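Local coordinates for RNA 2'-o-ribose methyltransferase (Thermus thermophilus, PDB 1IPA), which probably binds RNA and methylates it at a ribose 2'-hydroxyl, as a knotted enzyme of the SpoU/TrmH family, at residues 201-212 / 252-261. Sequence-based numbering, arbitrary orientation.
Sequences YWEANLRPPVAI and LLLYEALRQR
The amide of Q260 shows how one helix side chain can pair with the backbone of a loop that runs past it: its two ends read the backbone on either side of N205. OE1 accepts the amide N of L206 at 2.7 Å in a nearly straight bond, while NE2 donates in a more bent bond to A204 O, which lies 26° out of the Q260 amide plane. The same NE2 also donates to E256 OE1 at 2.6 Å, this time in plane; with NE2 facing two acceptors and OE1 a backbone N-H, the amide fits only this way round. Beneath this polar row the CD1 methyl of L206 lies on the helix backbone, 3.6 Å from A257 CA and close to CG of E256. Farther along, the edge of the Y201 ring meets E256 CB, and L253 CD2 touches Y201 CB at 3.8 Å. These contacts lay the last helix, 246-261, of the SPOUT methyltransferase domain, a Rossmann-like parallel sheet with a deep trefoil knot, against the loop entering strand 210-214; there I212 packs on L253 and L254, which also reaches strand 117-122 and helix 127-140. What positions Q260 is the carboxylate of E256, gripped side-on by R259, NE to OE2 at 2.8 Å and NH2 to OE1. OE2 lies at the edge of the W202 indole, the two planes almost perpendicular at 88°, and takes a hydrogen from a water weakly bound by W202 NE1. A second water links Y201 OH to the carbonyl O of L252.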
ATOM      1  N   TYR A 201      -0.937  18.750 -15.929  1.00 29.26           N
ATOM      2  CA  TYR A 201      -1.382  17.367 -15.975  1.00 27.89           C
ATOM      3  C   TYR A 201      -2.762  17.176 -16.598  1.00 28.38           C
ATOM      4  O   TYR A 201      -3.035  16.123 -17.170  1.00 28.91           O
ATOM      5  CB  TYR A 201      -1.302  16.731 -14.573  1.00 24.96           C
ATOM      6  CG  TYR A 201      -2.381  17.116 -13.587  1.00 24.23           C
ATOM      7  CD1 TYR A 201      -3.429  16.242 -13.307  1.00 24.10           C
ATOM      8  CD2 TYR A 201      -2.339  18.332 -12.903  1.00 24.19           C
ATOM      9  CE1 TYR A 201      -4.407  16.560 -12.365  1.00 23.00           C
ATOM     10  CE2 TYR A 201      -3.319  18.667 -11.959  1.00 23.23           C
ATOM     11  CZ  TYR A 201      -4.345  17.770 -11.697  1.00 24.26           C
ATOM     12  OH  TYR A 201      -5.303  18.063 -10.765  1.00 23.97           O
ATOM     13  N   TRP A 202      -3.620  18.190 -16.515  1.00 28.42           N
ATOM     14  CA  TRP A 202      -4.967  18.100 -17.095  1.00 30.18           C
ATOM     15  C   TRP A 202      -4.950  18.015 -18.607  1.00 30.45           C
ATOM     16  O   TRP A 202      -5.924  17.587 -19.208  1.00 32.14           O
ATOM     17  CB  TRP A 202      -5.809  19.324 -16.749  1.00 26.83           C
ATOM     18  CG  TRP A 202      -6.099  19.492 -15.321  1.00 29.02           C
ATOM     19  CD1 TRP A 202      -6.847  18.671 -14.531  1.00 27.20           C
ATOM     20  CD2 TRP A 202      -5.666  20.571 -14.492  1.00 27.49           C
ATOM     21  NE1 TRP A 202      -6.909  19.177 -13.260  1.00 28.81           N
ATOM     22  CE2 TRP A 202      -6.190  20.341 -13.206  1.00 28.45           C
ATOM     23  CE3 TRP A 202      -4.887  21.711 -14.714  1.00 28.51           C
ATOM     24  CZ2 TRP A 202      -5.959  21.212 -12.136  1.00 29.89           C
ATOM     25  CZ3 TRP A 202      -4.658  22.578 -13.652  1.00 31.78           C
ATOM     26  CH2 TRP A 202      -5.195  22.319 -12.376  1.00 29.14           C
ATOM     27  N   GLU A 203      -3.853  18.450 -19.214  1.00 32.39           N
ATOM     28  CA  GLU A 203      -3.734  18.464 -20.668  1.00 34.37           C
ATOM     29  C   GLU A 203      -3.243  17.166 -21.280  1.00 34.64           C
ATOM     30  O   GLU A 203      -3.360  16.963 -22.494  1.00 34.85           O
ATOM     31  CB  GLU A 203      -2.817  19.608 -21.094  1.00 36.92           C
ATOM     32  CG  GLU A 203      -3.242  20.938 -20.515  1.00 41.76           C
ATOM     33  CD  GLU A 203      -2.382  22.074 -20.990  1.00 46.05           C
ATOM     34  OE1 GLU A 203      -2.433  22.371 -22.203  1.00 48.97           O
ATOM     35  OE2 GLU A 203      -1.658  22.666 -20.154  1.00 46.86           O
ATOM     36  N   ALA A 204      -2.686  16.290 -20.452  1.00 32.88           N
ATOM     37  CA  ALA A 204      -2.210  15.013 -20.955  1.00 32.37           C
ATOM     38  C   ALA A 204      -3.417  14.147 -21.280  1.00 32.91           C
ATOM     39  O   ALA A 204      -4.500  14.365 -20.750  1.00 33.31           O
ATOM     40  CB  ALA A 204      -1.350  14.330 -19.918  1.00 32.08           C
ATOM     41  N   ASN A 205      -3.218  13.175 -22.161  1.00 34.40           N
ATOM     42  CA  ASN A 205      -4.261  12.243 -22.583  1.00 35.93           C
ATOM     43  C   ASN A 205      -4.081  10.962 -21.782  1.00 36.48           C
ATOM     44  O   ASN A 205      -3.204  10.149 -22.094  1.00 37.59           O
ATOM     45  CB  ASN A 205      -4.111  11.941 -24.080  1.00 37.36           C
ATOM     46  CG  ASN A 205      -5.025  10.823 -24.555  1.00 38.11           C
ATOM     47  OD1 ASN A 205      -4.975  10.430 -25.717  1.00 41.28           O
ATOM     48  ND2 ASN A 205      -5.863  10.313 -23.667  1.00 38.98           N
ATOM     49  N   LEU A 206      -4.912  10.773 -20.765  1.00 34.70           N
ATOM     50  CA  LEU A 206      -4.799   9.592 -19.921  1.00 36.33           C
ATOM     51  C   LEU A 206      -5.708   8.434 -20.339  1.00 38.29           C
ATOM     52  O   LEU A 206      -6.303   7.764 -19.495  1.00 38.05           O
ATOM     53  CB  LEU A 206      -5.050   9.988 -18.460  1.00 32.58           C
ATOM     54  CG  LEU A 206      -4.187  11.182 -18.015  1.00 32.17           C
ATOM     55  CD1 LEU A 206      -4.462  11.522 -16.567  1.00 29.57           C
ATOM     56  CD2 LEU A 206      -2.716  10.866 -18.208  1.00 28.51           C
ATOM     57  N   ARG A 207      -5.794   8.204 -21.647  1.00 41.92           N
ATOM     58  CA  ARG A 207      -6.603   7.120 -22.203  1.00 44.98           C
ATOM     59  C   ARG A 207      -6.207   5.781 -21.576  1.00 45.06           C
ATOM     60  O   ARG A 207      -5.033   5.428 -21.538  1.00 42.75           O
ATOM     61  CB  ARG A 207      -6.432   7.059 -23.727  1.00 47.46           C
ATOM     62  CG  ARG A 207      -6.639   5.670 -24.319  1.00 53.07           C
ATOM     63  CD  ARG A 207      -6.978   5.714 -25.809  1.00 56.25           C
ATOM     64  NE  ARG A 207      -8.321   6.242 -26.048  1.00 58.71           N
ATOM     65  CZ  ARG A 207      -9.437   5.696 -25.570  1.00 60.01           C
ATOM     66  NH1 ARG A 207      -9.379   4.598 -24.826  1.00 61.24           N
ATOM     67  NH2 ARG A 207     -10.615   6.251 -25.830  1.00 59.82           N
ATOM     68  N   PRO A 208      -7.204   5.010 -21.110  1.00 45.79           N
ATOM     69  CA  PRO A 208      -7.124   3.701 -20.457  1.00 45.98           C
ATOM     70  C   PRO A 208      -5.804   2.942 -20.423  1.00 45.31           C
ATOM     71  O   PRO A 208      -5.382   2.528 -19.350  1.00 48.76           O
ATOM     72  CB  PRO A 208      -8.243   2.928 -21.125  1.00 46.21           C
ATOM     73  CG  PRO A 208      -9.309   3.964 -21.142  1.00 47.74           C
ATOM     74  CD  PRO A 208      -8.579   5.234 -21.594  1.00 46.61           C
ATOM     75  N   PRO A 209      -5.147   2.718 -21.574  1.00 41.87           N
ATOM     76  CA  PRO A 209      -3.877   1.985 -21.456  1.00 38.69           C
ATOM     77  C   PRO A 209      -2.763   2.996 -21.224  1.00 35.81           C
ATOM     78  O   PRO A 209      -2.301   3.604 -22.181  1.00 37.22           O
ATOM     79  CB  PRO A 209      -3.735   1.297 -22.815  1.00 39.09           C
ATOM     80  CG  PRO A 209      -5.121   1.354 -23.405  1.00 41.24           C
ATOM     81  CD  PRO A 209      -5.633   2.687 -22.959  1.00 40.45           C
ATOM     82  N   VAL A 210      -2.327   3.181 -19.977  1.00 32.44           N
ATOM     83  CA  VAL A 210      -1.285   4.175 -19.708  1.00 29.86           C
ATOM     84  C   VAL A 210      -0.590   4.040 -18.349  1.00 28.87           C
ATOM     85  O   VAL A 210      -1.182   3.568 -17.386  1.00 31.14           O
ATOM     86  CB  VAL A 210      -1.892   5.594 -19.814  1.00 28.42           C
ATOM     87  CG1 VAL A 210      -2.901   5.790 -18.695  1.00 27.01           C
ATOM     88  CG2 VAL A 210      -0.802   6.655 -19.778  1.00 27.12           C
ATOM     89  N   ALA A 211       0.668   4.472 -18.280  1.00 28.87           N
ATOM     90  CA  ALA A 211       1.455   4.422 -17.044  1.00 26.01           C
ATOM     91  C   ALA A 211       1.862   5.835 -16.632  1.00 26.11           C
ATOM     92  O   ALA A 211       2.309   6.630 -17.458  1.00 25.03           O
ATOM     93  CB  ALA A 211       2.694   3.580 -17.244  1.00 23.71           C
ATOM     94  N   ILE A 212       1.708   6.139 -15.349  1.00 24.61           N
ATOM     95  CA  ILE A 212       2.052   7.454 -14.826  1.00 23.95           C
ATOM     96  C   ILE A 212       3.104   7.338 -13.733  1.00 25.10           C
ATOM     97  O   ILE A 212       2.879   6.696 -12.700  1.00 24.99           O
ATOM     98  CB  ILE A 212       0.824   8.157 -14.242  1.00 23.05           C
ATOM     99  CG1 ILE A 212      -0.303   8.175 -15.279  1.00 23.14           C
ATOM    100  CG2 ILE A 212       1.200   9.568 -13.804  1.00 21.77           C
ATOM    101  CD1 ILE A 212      -1.611   8.760 -14.769  1.00 25.73           C
ATOM    102  N   LEU A 252      -4.318  12.778  -7.393  1.00 19.37           N
ATOM    103  CA  LEU A 252      -4.630  13.809  -8.373  1.00 19.73           C
ATOM    104  C   LEU A 252      -4.513  13.282  -9.803  1.00 18.34           C
ATOM    105  O   LEU A 252      -5.461  13.342 -10.571  1.00 19.58           O
ATOM    106  CB  LEU A 252      -3.698  15.011  -8.181  1.00 18.13           C
ATOM    107  CG  LEU A 252      -3.945  15.793  -6.887  1.00 20.23           C
ATOM    108  CD1 LEU A 252      -2.847  16.831  -6.662  1.00 20.33           C
ATOM    109  CD2 LEU A 252      -5.311  16.463  -6.972  1.00 17.25           C
ATOM    110  N   LEU A 253      -3.343  12.764 -10.147  1.00 17.82           N
ATOM    111  CA  LEU A 253      -3.094  12.227 -11.478  1.00 19.03           C
ATOM    112  C   LEU A 253      -4.039  11.080 -11.824  1.00 19.78           C
ATOM    113  O   LEU A 253      -4.592  11.036 -12.914  1.00 21.72           O
ATOM    114  CB  LEU A 253      -1.649  11.733 -11.568  1.00 18.92           C
ATOM    115  CG  LEU A 253      -0.605  12.799 -11.235  1.00 16.68           C
ATOM    116  CD1 LEU A 253       0.696  12.133 -10.858  1.00 15.83           C
ATOM    117  CD2 LEU A 253      -0.436  13.743 -12.420  1.00 14.35           C
ATOM    118  N   LEU A 254      -4.234  10.160 -10.887  1.00 21.41           N
ATOM    119  CA  LEU A 254      -5.099   9.014 -11.129  1.00 20.88           C
ATOM    120  C   LEU A 254      -6.587   9.370 -11.217  1.00 22.05           C
ATOM    121  O   LEU A 254      -7.322   8.761 -12.009  1.00 22.11           O
ATOM    122  CB  LEU A 254      -4.842   7.934 -10.073  1.00 18.50           C
ATOM    123  CG  LEU A 254      -3.391   7.425 -10.083  1.00 18.37           C
ATOM    124  CD1 LEU A 254      -3.216   6.313  -9.068  1.00 18.02           C
ATOM    125  CD2 LEU A 254      -3.028   6.929 -11.476  1.00 17.24           C
ATOM    126  N   TYR A 255      -7.038  10.345 -10.427  1.00 21.34           N
ATOM    127  CA  TYR A 255      -8.436  10.752 -10.505  1.00 21.28           C
ATOM    128  C   TYR A 255      -8.714  11.512 -11.789  1.00 20.38           C
ATOM    129  O   TYR A 255      -9.821  11.481 -12.294  1.00 21.81           O
ATOM    130  CB  TYR A 255      -8.853  11.594  -9.295  1.00 20.65           C
ATOM    131  CG  TYR A 255      -9.451  10.735  -8.209  1.00 19.37           C
ATOM    132  CD1 TYR A 255      -8.634  10.051  -7.302  1.00 19.21           C
ATOM    133  CD2 TYR A 255     -10.828  10.531  -8.140  1.00 17.69           C
ATOM    134  CE1 TYR A 255      -9.173   9.183  -6.360  1.00 17.05           C
ATOM    135  CE2 TYR A 255     -11.376   9.665  -7.200  1.00 17.94           C
ATOM    136  CZ  TYR A 255     -10.544   8.995  -6.318  1.00 17.76           C
ATOM    137  OH  TYR A 255     -11.082   8.137  -5.391  1.00 18.75           O
ATOM    138  N   GLU A 256      -7.704  12.195 -12.315  1.00 23.16           N
ATOM    139  CA  GLU A 256      -7.850  12.926 -13.569  1.00 22.18           C
ATOM    140  C   GLU A 256      -7.962  11.906 -14.702  1.00 22.23           C
ATOM    141  O   GLU A 256      -8.596  12.163 -15.724  1.00 22.67           O
ATOM    142  CB  GLU A 256      -6.640  13.838 -13.813  1.00 20.58           C
ATOM    143  CG  GLU A 256      -6.497  14.318 -15.281  1.00 24.36           C
ATOM    144  CD  GLU A 256      -7.689  15.150 -15.789  1.00 26.77           C
ATOM    145  OE1 GLU A 256      -7.744  15.417 -17.012  1.00 28.57           O
ATOM    146  OE2 GLU A 256      -8.559  15.542 -14.979  1.00 24.15           O
ATOM    147  N   ALA A 257      -7.323  10.754 -14.522  1.00 23.41           N
ATOM    148  CA  ALA A 257      -7.382   9.694 -15.528  1.00 25.93           C
ATOM    149  C   ALA A 257      -8.798   9.136 -15.495  1.00 27.48           C
ATOM    150  O   ALA A 257      -9.403   8.888 -16.528  1.00 29.54           O
ATOM    151  CB  ALA A 257      -6.384   8.608 -15.206  1.00 24.38           C
ATOM    152  N   LEU A 258      -9.324   8.963 -14.286  1.00 28.80           N
ATOM    153  CA  LEU A 258     -10.672   8.461 -14.086  1.00 29.59           C
ATOM    154  C   LEU A 258     -11.690   9.458 -14.625  1.00 31.90           C
ATOM    155  O   LEU A 258     -12.750   9.069 -15.114  1.00 32.80           O
ATOM    156  CB  LEU A 258     -10.925   8.216 -12.593  1.00 28.39           C
ATOM    157  CG  LEU A 258     -12.346   7.807 -12.187  1.00 30.86           C
ATOM    158  CD1 LEU A 258     -12.632   6.397 -12.696  1.00 30.24           C
ATOM    159  CD2 LEU A 258     -12.500   7.870 -10.664  1.00 28.87           C
ATOM    160  N   ARG A 259     -11.373  10.748 -14.537  1.00 32.68           N
ATOM    161  CA  ARG A 259     -12.292  11.773 -15.021  1.00 33.36           C
ATOM    162  C   ARG A 259     -12.378  11.745 -16.548  1.00 34.80           C
ATOM    163  O   ARG A 259     -13.450  11.937 -17.118  1.00 34.43           O
ATOM    164  CB  ARG A 259     -11.849  13.167 -14.557  1.00 30.81           C
ATOM    165  CG  ARG A 259     -12.838  14.290 -14.920  1.00 31.11           C
ATOM    166  CD  ARG A 259     -12.236  15.670 -14.732  1.00 29.87           C
ATOM    167  NE  ARG A 259     -11.199  15.930 -15.724  1.00 31.55           N
ATOM    168  CZ  ARG A 259     -11.444  16.270 -16.985  1.00 31.46           C
ATOM    169  NH1 ARG A 259     -12.692  16.402 -17.407  1.00 34.28           N
ATOM    170  NH2 ARG A 259     -10.444  16.460 -17.827  1.00 30.85           N
ATOM    171  N   GLN A 260     -11.242  11.511 -17.202  1.00 36.61           N
ATOM    172  CA  GLN A 260     -11.192  11.458 -18.662  1.00 38.30           C
ATOM    173  C   GLN A 260     -11.888  10.220 -19.197  1.00 40.66           C
ATOM    174  O   GLN A 260     -12.492  10.261 -20.263  1.00 42.13           O
ATOM    175  CB  GLN A 260      -9.738  11.486 -19.155  1.00 35.18           C
ATOM    176  CG  GLN A 260      -9.139  12.887 -19.224  1.00 34.58           C
ATOM    177  CD  GLN A 260      -7.654  12.897 -19.546  1.00 33.14           C
ATOM    178  OE1 GLN A 260      -7.191  12.188 -20.437  1.00 33.10           O
ATOM    179  NE2 GLN A 260      -6.907  13.723 -18.833  1.00 30.12           N
ATOM    180  N   ARG A 261     -11.802   9.126 -18.446  1.00 43.87           N
ATOM    181  CA  ARG A 261     -12.424   7.865 -18.835  1.00 45.77           C
ATOM    182  C   ARG A 261     -13.943   7.991 -18.815  1.00 46.59           C
ATOM    183  O   ARG A 261     -14.631   7.448 -19.680  1.00 46.19           O
ATOM    184  CB  ARG A 261     -12.001   6.751 -17.877  1.00 47.42           C
ATOM    185  CG  ARG A 261     -12.592   5.381 -18.196  1.00 51.52           C
ATOM    186  CD  ARG A 261     -11.901   4.764 -19.395  1.00 55.07           C
ATOM    187  NE  ARG A 261     -12.280   3.372 -19.630  1.00 57.21           N
ATOM    188  CZ  ARG A 261     -13.469   2.986 -20.082  1.00 59.30           C
ATOM    189  NH1 ARG A 261     -14.405   3.893 -20.346  1.00 59.51           N
ATOM    190  NH2 ARG A 261     -13.714   1.695 -20.287  1.00 58.01           N
TER
HETATM  191  O   HOH W   1      -7.082  15.773 -10.059  1.00 22.26           O
HETATM  192  O   HOH W   2      -8.461  16.796 -12.540  1.00 29.50           O